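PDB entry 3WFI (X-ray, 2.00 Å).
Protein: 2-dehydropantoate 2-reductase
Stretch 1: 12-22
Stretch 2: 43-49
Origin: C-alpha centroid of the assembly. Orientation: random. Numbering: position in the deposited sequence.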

ATOM      1  N   GLY B  12       7.261   1.597  36.121  1.00 21.73           N
ATOM      2  CA  GLY B  12       7.663   2.884  36.690  1.00 20.95           C
ATOM      3  C   GLY B  12       7.641   2.856  38.214  1.00 20.84           C
ATOM      4  O   GLY B  12       8.532   3.396  38.877  1.00 20.38           O
ATOM      5  N   SER B  13       6.615   2.229  38.769  1.00 20.59           N
ATOM      6  CA  SER B  13       6.506   2.082  40.218  1.00 21.89           C
ATOM      7  C   SER B  13       7.628   1.208  40.780  1.00 22.10           C
ATOM      8  O   SER B  13       8.144   1.494  41.850  1.00 24.34           O
ATOM      9  CB  SER B  13       5.137   1.523  40.606  1.00 21.67           C
ATOM     10  OG  SER B  13       4.106   2.472  40.354  1.00 21.84           O
ATOM     11  N   ARG B  14       8.011   0.152  40.071  1.00 23.02           N
ATOM     12  CA  ARG B  14       9.143  -0.663  40.507  1.00 23.13           C
ATOM     13  C   ARG B  14      10.396   0.203  40.567  1.00 22.57           C
ATOM     14  O   ARG B  14      11.068   0.258  41.600  1.00 21.93           O
ATOM     15  CB  ARG B  14       9.412  -1.835  39.559  1.00 23.68           C
ATOM     16  CG  ARG B  14      10.700  -2.572  39.917  1.00 24.60           C
ATOM     17  CD  ARG B  14      11.050  -3.699  38.961  1.00 25.93           C
ATOM     18  NE  ARG B  14      10.342  -4.958  39.218  1.00 27.39           N
ATOM     19  CZ  ARG B  14      10.598  -5.822  40.211  1.00 28.94           C
ATOM     20  NH1 ARG B  14      11.526  -5.574  41.125  1.00 29.19           N
ATOM     21  NH2 ARG B  14       9.885  -6.947  40.307  1.00 30.18           N
ATOM     22  N   PHE B  15      10.696   0.873  39.452  1.00 21.29           N
ATOM     23  CA  PHE B  15      11.895   1.710  39.351  1.00 21.05           C
ATOM     24  C   PHE B  15      11.883   2.809  40.412  1.00 20.81           C
ATOM     25  O   PHE B  15      12.870   3.004  41.112  1.00 21.28           O
ATOM     26  CB  PHE B  15      12.034   2.322  37.952  1.00 20.53           C
ATOM     27  CG  PHE B  15      12.733   1.432  36.957  1.00 20.82           C
ATOM     28  CD1 PHE B  15      12.193   0.198  36.611  1.00 20.78           C
ATOM     29  CD2 PHE B  15      13.907   1.839  36.335  1.00 20.69           C
ATOM     30  CE1 PHE B  15      12.817  -0.623  35.702  1.00 20.76           C
ATOM     31  CE2 PHE B  15      14.543   1.019  35.415  1.00 20.36           C
ATOM     32  CZ  PHE B  15      13.989  -0.216  35.097  1.00 21.13           C
ATOM     33  N   GLY B  16      10.752   3.489  40.555  1.00 21.18           N
ATOM     34  CA  GLY B  16      10.585   4.534  41.554  1.00 21.80           C
ATOM     35  C   GLY B  16      10.829   4.047  42.972  1.00 22.92           C
ATOM     36  O   GLY B  16      11.555   4.684  43.749  1.00 22.63           O
ATOM     37  N   LEU B  17      10.226   2.913  43.310  1.00 23.88           N
ATOM     38  CA  LEU B  17      10.412   2.322  44.628  1.00 23.73           C
ATOM     39  C   LEU B  17      11.865   1.927  44.890  1.00 23.38           C
ATOM     40  O   LEU B  17      12.440   2.273  45.937  1.00 22.86           O
ATOM     41  CB  LEU B  17       9.526   1.096  44.782  1.00 24.62           C
ATOM     42  CG  LEU B  17       9.555   0.496  46.184  1.00 25.77           C
ATOM     43  CD1 LEU B  17       9.017   1.485  47.211  1.00 26.58           C
ATOM     44  CD2 LEU B  17       8.753  -0.799  46.202  1.00 27.02           C
ATOM     45  N   MET B  18      12.461   1.208  43.943  1.00 22.44           N
ATOM     46  CA  MET B  18      13.816   0.720  44.128  1.00 22.04           C
ATOM     47  C   MET B  18      14.805   1.893  44.221  1.00 21.16           C
ATOM     48  O   MET B  18      15.669   1.913  45.100  1.00 19.47           O
ATOM     49  CB  MET B  18      14.196  -0.257  43.031  1.00 22.44           C
ATOM     50  CG  MET B  18      13.419  -1.557  43.135  1.00 23.75           C
ATOM     51  SD  MET B  18      13.692  -2.675  41.768  1.00 24.64           S
ATOM     52  CE  MET B  18      15.307  -3.338  42.152  1.00 24.54           C
ATOM     53  N   LEU B  19      14.637   2.887  43.361  1.00 21.20           N
ATOM     54  CA  LEU B  19      15.479   4.087  43.390  1.00 21.69           C
ATOM     55  C   LEU B  19      15.342   4.882  44.686  1.00 23.45           C
ATOM     56  O   LEU B  19      16.321   5.418  45.206  1.00 25.14           O
ATOM     57  CB  LEU B  19      15.159   4.991  42.196  1.00 21.30           C
ATOM     58  CG  LEU B  19      15.700   4.461  40.870  1.00 21.21           C
ATOM     59  CD1 LEU B  19      15.005   5.136  39.695  1.00 21.14           C
ATOM     60  CD2 LEU B  19      17.212   4.647  40.790  1.00 21.56           C
ATOM     61  N   HIS B  20      14.117   4.986  45.178  1.00 25.34           N
ATOM     62  CA  HIS B  20      13.825   5.657  46.433  1.00 27.88           C
ATOM     63  C   HIS B  20      14.508   4.962  47.605  1.00 29.40           C
ATOM     64  O   HIS B  20      15.185   5.616  48.409  1.00 29.92           O
ATOM     65  CB  HIS B  20      12.321   5.683  46.664  1.00 28.33           C
ATOM     66  CG  HIS B  20      11.942   6.092  48.047  1.00 30.46           C
ATOM     67  ND1 HIS B  20      11.569   5.179  49.011  1.00 31.62           N
ATOM     68  CD2 HIS B  20      11.904   7.304  48.641  1.00 31.10           C
ATOM     69  CE1 HIS B  20      11.300   5.816  50.135  1.00 32.71           C
ATOM     70  NE2 HIS B  20      11.494   7.107  49.936  1.00 32.67           N
ATOM     71  N   GLN B  21      14.342   3.647  47.683  1.00 31.10           N
ATOM     72  CA  GLN B  21      14.915   2.851  48.775  1.00 34.73           C
ATOM     73  C   GLN B  21      16.414   3.079  48.966  1.00 36.58           C
ATOM     74  O   GLN B  21      16.906   3.008  50.094  1.00 39.29           O
ATOM     75  CB  GLN B  21      14.691   1.348  48.565  1.00 35.85           C
ATOM     76  CG  GLN B  21      13.292   0.797  48.758  1.00 38.14           C
ATOM     77  CD  GLN B  21      13.268  -0.701  48.533  1.00 40.42           C
ATOM     78  OE1 GLN B  21      13.007  -1.164  47.428  1.00 43.63           O
ATOM     79  NE2 GLN B  21      13.588  -1.465  49.567  1.00 43.59           N
ATOM     80  N   SER B  22      17.133   3.328  47.874  1.00 36.44           N
ATOM     81  CA  SER B  22      18.589   3.494  47.914  1.00 37.20           C
ATOM     82  C   SER B  22      19.042   4.940  48.154  1.00 37.15           C
ATOM     83  O   SER B  22      20.242   5.234  48.103  1.00 36.47           O
ATOM     84  CB  SER B  22      19.204   2.975  46.616  1.00 38.17           C
ATOM     85  OG  SER B  22      18.872   1.600  46.430  1.00 42.36           O
TER
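Stretch 2, residues 43-49: GLQANFN

How do the two backbones cross? Stretch 1 is helical from Gly12 to Gln21, part of a helix that begins earlier in the chain, and its regular i to i+4 hydrogen bonds loosen only at the end, where the bond from Ser22 N to Met18 O is weak. In stretch 2, Gly43 leaves the helical conformation of the residues before it with a positive phi of 77°, a value that favours glycine, and the chain then extends as a strand from Leu44 to Asn47 before Phe48 and Asn49 leave it. Strand and helix run almost at right angles, with 95° between their N-to-C directions and a signed crossing angle of -95°. Their axes come no closer than 10.3 Å, so the space between them is filled by side chains. The nearest CA atoms are those of Ser13 and Leu44, 7.9 Å apart.

Which strand residues face the helix? The alternation of an extended chain decides it: the CA-to-CB bonds of Leu44 and Ala46 point toward the helix, and those of Gln45 and Asn47 point away. Phe48, just past the strand, again points toward it. Leu44 lies over the first turns of stretch 1, where its CD2 is 3.8 Å from Ser13 O and 3.9 Å from Ser13 CB. That carbonyl already accepts from Leu17 N, with Ser13 O and Leu17 N 2.9 Å apart within the helix, so its contact with the leucine methyl leaves no backbone acceptor unpaired.

What holds the middle of the contact together? Leu17 is the link, touching all three of the inward-facing residues. Its CB lies 4.4 Å from Leu44 CD2, while its CD2 sits 3.8 Å from Ala46 CB and 3.5 Å from Phe48 CD1. The small side chain of Ala46 reaches only this leucine across the interface. No hydrogen bond joins the two stretches; the contact rests on packing, with 330 Å² buried when both sides are summed.

How does Phe48 fit against the helix? With 91 Å² covered by stretch 1, it has the largest share of any residue here, and its ring meets side chains from Arg14, Leu17, Met18 and Gln21. Met18 CG approaches the ring edge, near its plane, at 3.7 Å from Phe48 CZ, and Met18 SD is 5.4 Å from the ring centroid in an oblique position. Gln21 OE1 comes to 3.2 Å from Phe48 CE1, a close approach of an amide oxygen to an aromatic carbon, also oblique. Arg14 starts out sideways, but its long side chain brings NH1 to 4.1 Å from Phe48 CE2. The same NH1 makes a weak hydrogen bond to Met18 SD at 3.7 Å, which ties together two of the ring's neighbours, while Arg14 NE and NH2 are hydrogen-bonded elsewhere in the structure.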

ATOM      1  N   GLY B  43       0.566   6.585  50.091  1.00 43.52           N
ATOM      2  CA  GLY B  43       1.868   6.167  49.588  1.00 42.27           C
ATOM      3  C   GLY B  43       1.715   5.063  48.564  1.00 42.09           C
ATOM      4  O   GLY B  43       0.610   4.572  48.330  1.00 43.32           O
ATOM      5  N   LEU B  44       2.824   4.673  47.945  1.00 39.91           N
ATOM      6  CA  LEU B  44       2.827   3.522  47.055  1.00 39.44           C
ATOM      7  C   LEU B  44       2.937   2.245  47.881  1.00 39.57           C
ATOM      8  O   LEU B  44       3.896   2.081  48.635  1.00 37.06           O
ATOM      9  CB  LEU B  44       3.993   3.599  46.080  1.00 38.41           C
ATOM     10  CG  LEU B  44       4.203   2.384  45.174  1.00 38.29           C
ATOM     11  CD1 LEU B  44       2.971   2.144  44.314  1.00 37.49           C
ATOM     12  CD2 LEU B  44       5.438   2.588  44.316  1.00 38.43           C
ATOM     13  N   GLN B  45       1.966   1.346  47.718  1.00 40.39           N
ATOM     14  CA  GLN B  45       1.957   0.071  48.434  1.00 43.68           C
ATOM     15  C   GLN B  45       2.446  -1.032  47.510  1.00 44.10           C
ATOM     16  O   GLN B  45       1.963  -1.170  46.383  1.00 45.59           O
ATOM     17  CB  GLN B  45       0.542  -0.268  48.921  1.00 45.67           C
ATOM     18  CG  GLN B  45      -0.031   0.722  49.922  1.00 47.09           C
ATOM     19  CD  GLN B  45       0.648   0.689  51.276  1.00 48.33           C
ATOM     20  OE1 GLN B  45       1.008  -0.371  51.788  1.00 49.51           O
ATOM     21  NE2 GLN B  45       0.796   1.860  51.884  1.00 51.14           N
ATOM     22  N   ALA B  46       3.391  -1.829  47.991  1.00 44.35           N
ATOM     23  CA  ALA B  46       3.978  -2.877  47.173  1.00 45.57           C
ATOM     24  C   ALA B  46       4.102  -4.183  47.934  1.00 46.28           C
ATOM     25  O   ALA B  46       4.400  -4.196  49.126  1.00 48.77           O
ATOM     26  CB  ALA B  46       5.338  -2.443  46.654  1.00 44.90           C
ATOM     27  N   ASN B  47       3.846  -5.278  47.230  1.00 47.79           N
ATOM     28  CA  ASN B  47       4.299  -6.582  47.653  1.00 49.48           C
ATOM     29  C   ASN B  47       5.620  -6.842  46.955  1.00 48.44           C
ATOM     30  O   ASN B  47       5.655  -7.150  45.757  1.00 46.46           O
ATOM     31  CB  ASN B  47       3.321  -7.681  47.273  1.00 50.85           C
ATOM     32  CG  ASN B  47       3.937  -9.055  47.467  1.00 51.16           C
ATOM     33  OD1 ASN B  47       4.403  -9.374  48.555  1.00 52.50           O
ATOM     34  ND2 ASN B  47       4.020  -9.839  46.401  1.00 53.59           N
ATOM     35  N   PHE B  48       6.711  -6.735  47.700  1.00 50.47           N
ATOM     36  CA  PHE B  48       8.016  -6.751  47.062  1.00 52.34           C
ATOM     37  C   PHE B  48       8.526  -8.189  46.854  1.00 55.02           C
ATOM     38  O   PHE B  48       8.334  -8.732  45.783  1.00 57.15           O
ATOM     39  CB  PHE B  48       8.991  -5.800  47.765  1.00 52.12           C
ATOM     40  CG  PHE B  48      10.064  -5.268  46.853  1.00 51.58           C
ATOM     41  CD1 PHE B  48      10.304  -3.904  46.729  1.00 50.34           C
ATOM     42  CD2 PHE B  48      10.820  -6.144  46.088  1.00 51.88           C
ATOM     43  CE1 PHE B  48      11.304  -3.442  45.885  1.00 49.86           C
ATOM     44  CE2 PHE B  48      11.811  -5.684  45.241  1.00 50.35           C
ATOM     45  CZ  PHE B  48      12.055  -4.335  45.138  1.00 49.38           C
ATOM     46  N   ASN B  49       9.144  -8.830  47.836  1.00 58.08           N
ATOM     47  CA  ASN B  49       9.685 -10.187  47.616  1.00 57.61           C
ATOM     48  C   ASN B  49       9.526 -11.122  48.823  1.00 58.53           C
ATOM     49  O   ASN B  49      10.511 -11.711  49.248  1.00 62.56           O
ATOM     50  CB  ASN B  49      11.178 -10.127  47.235  1.00 56.52           C
ATOM     51  CG  ASN B  49      11.429  -9.503  45.870  1.00 55.33           C
ATOM     52  OD1 ASN B  49      10.620  -9.625  44.958  1.00 56.04           O
ATOM     53  ND2 ASN B  49      12.578  -8.853  45.724  1.00 55.11           N
TER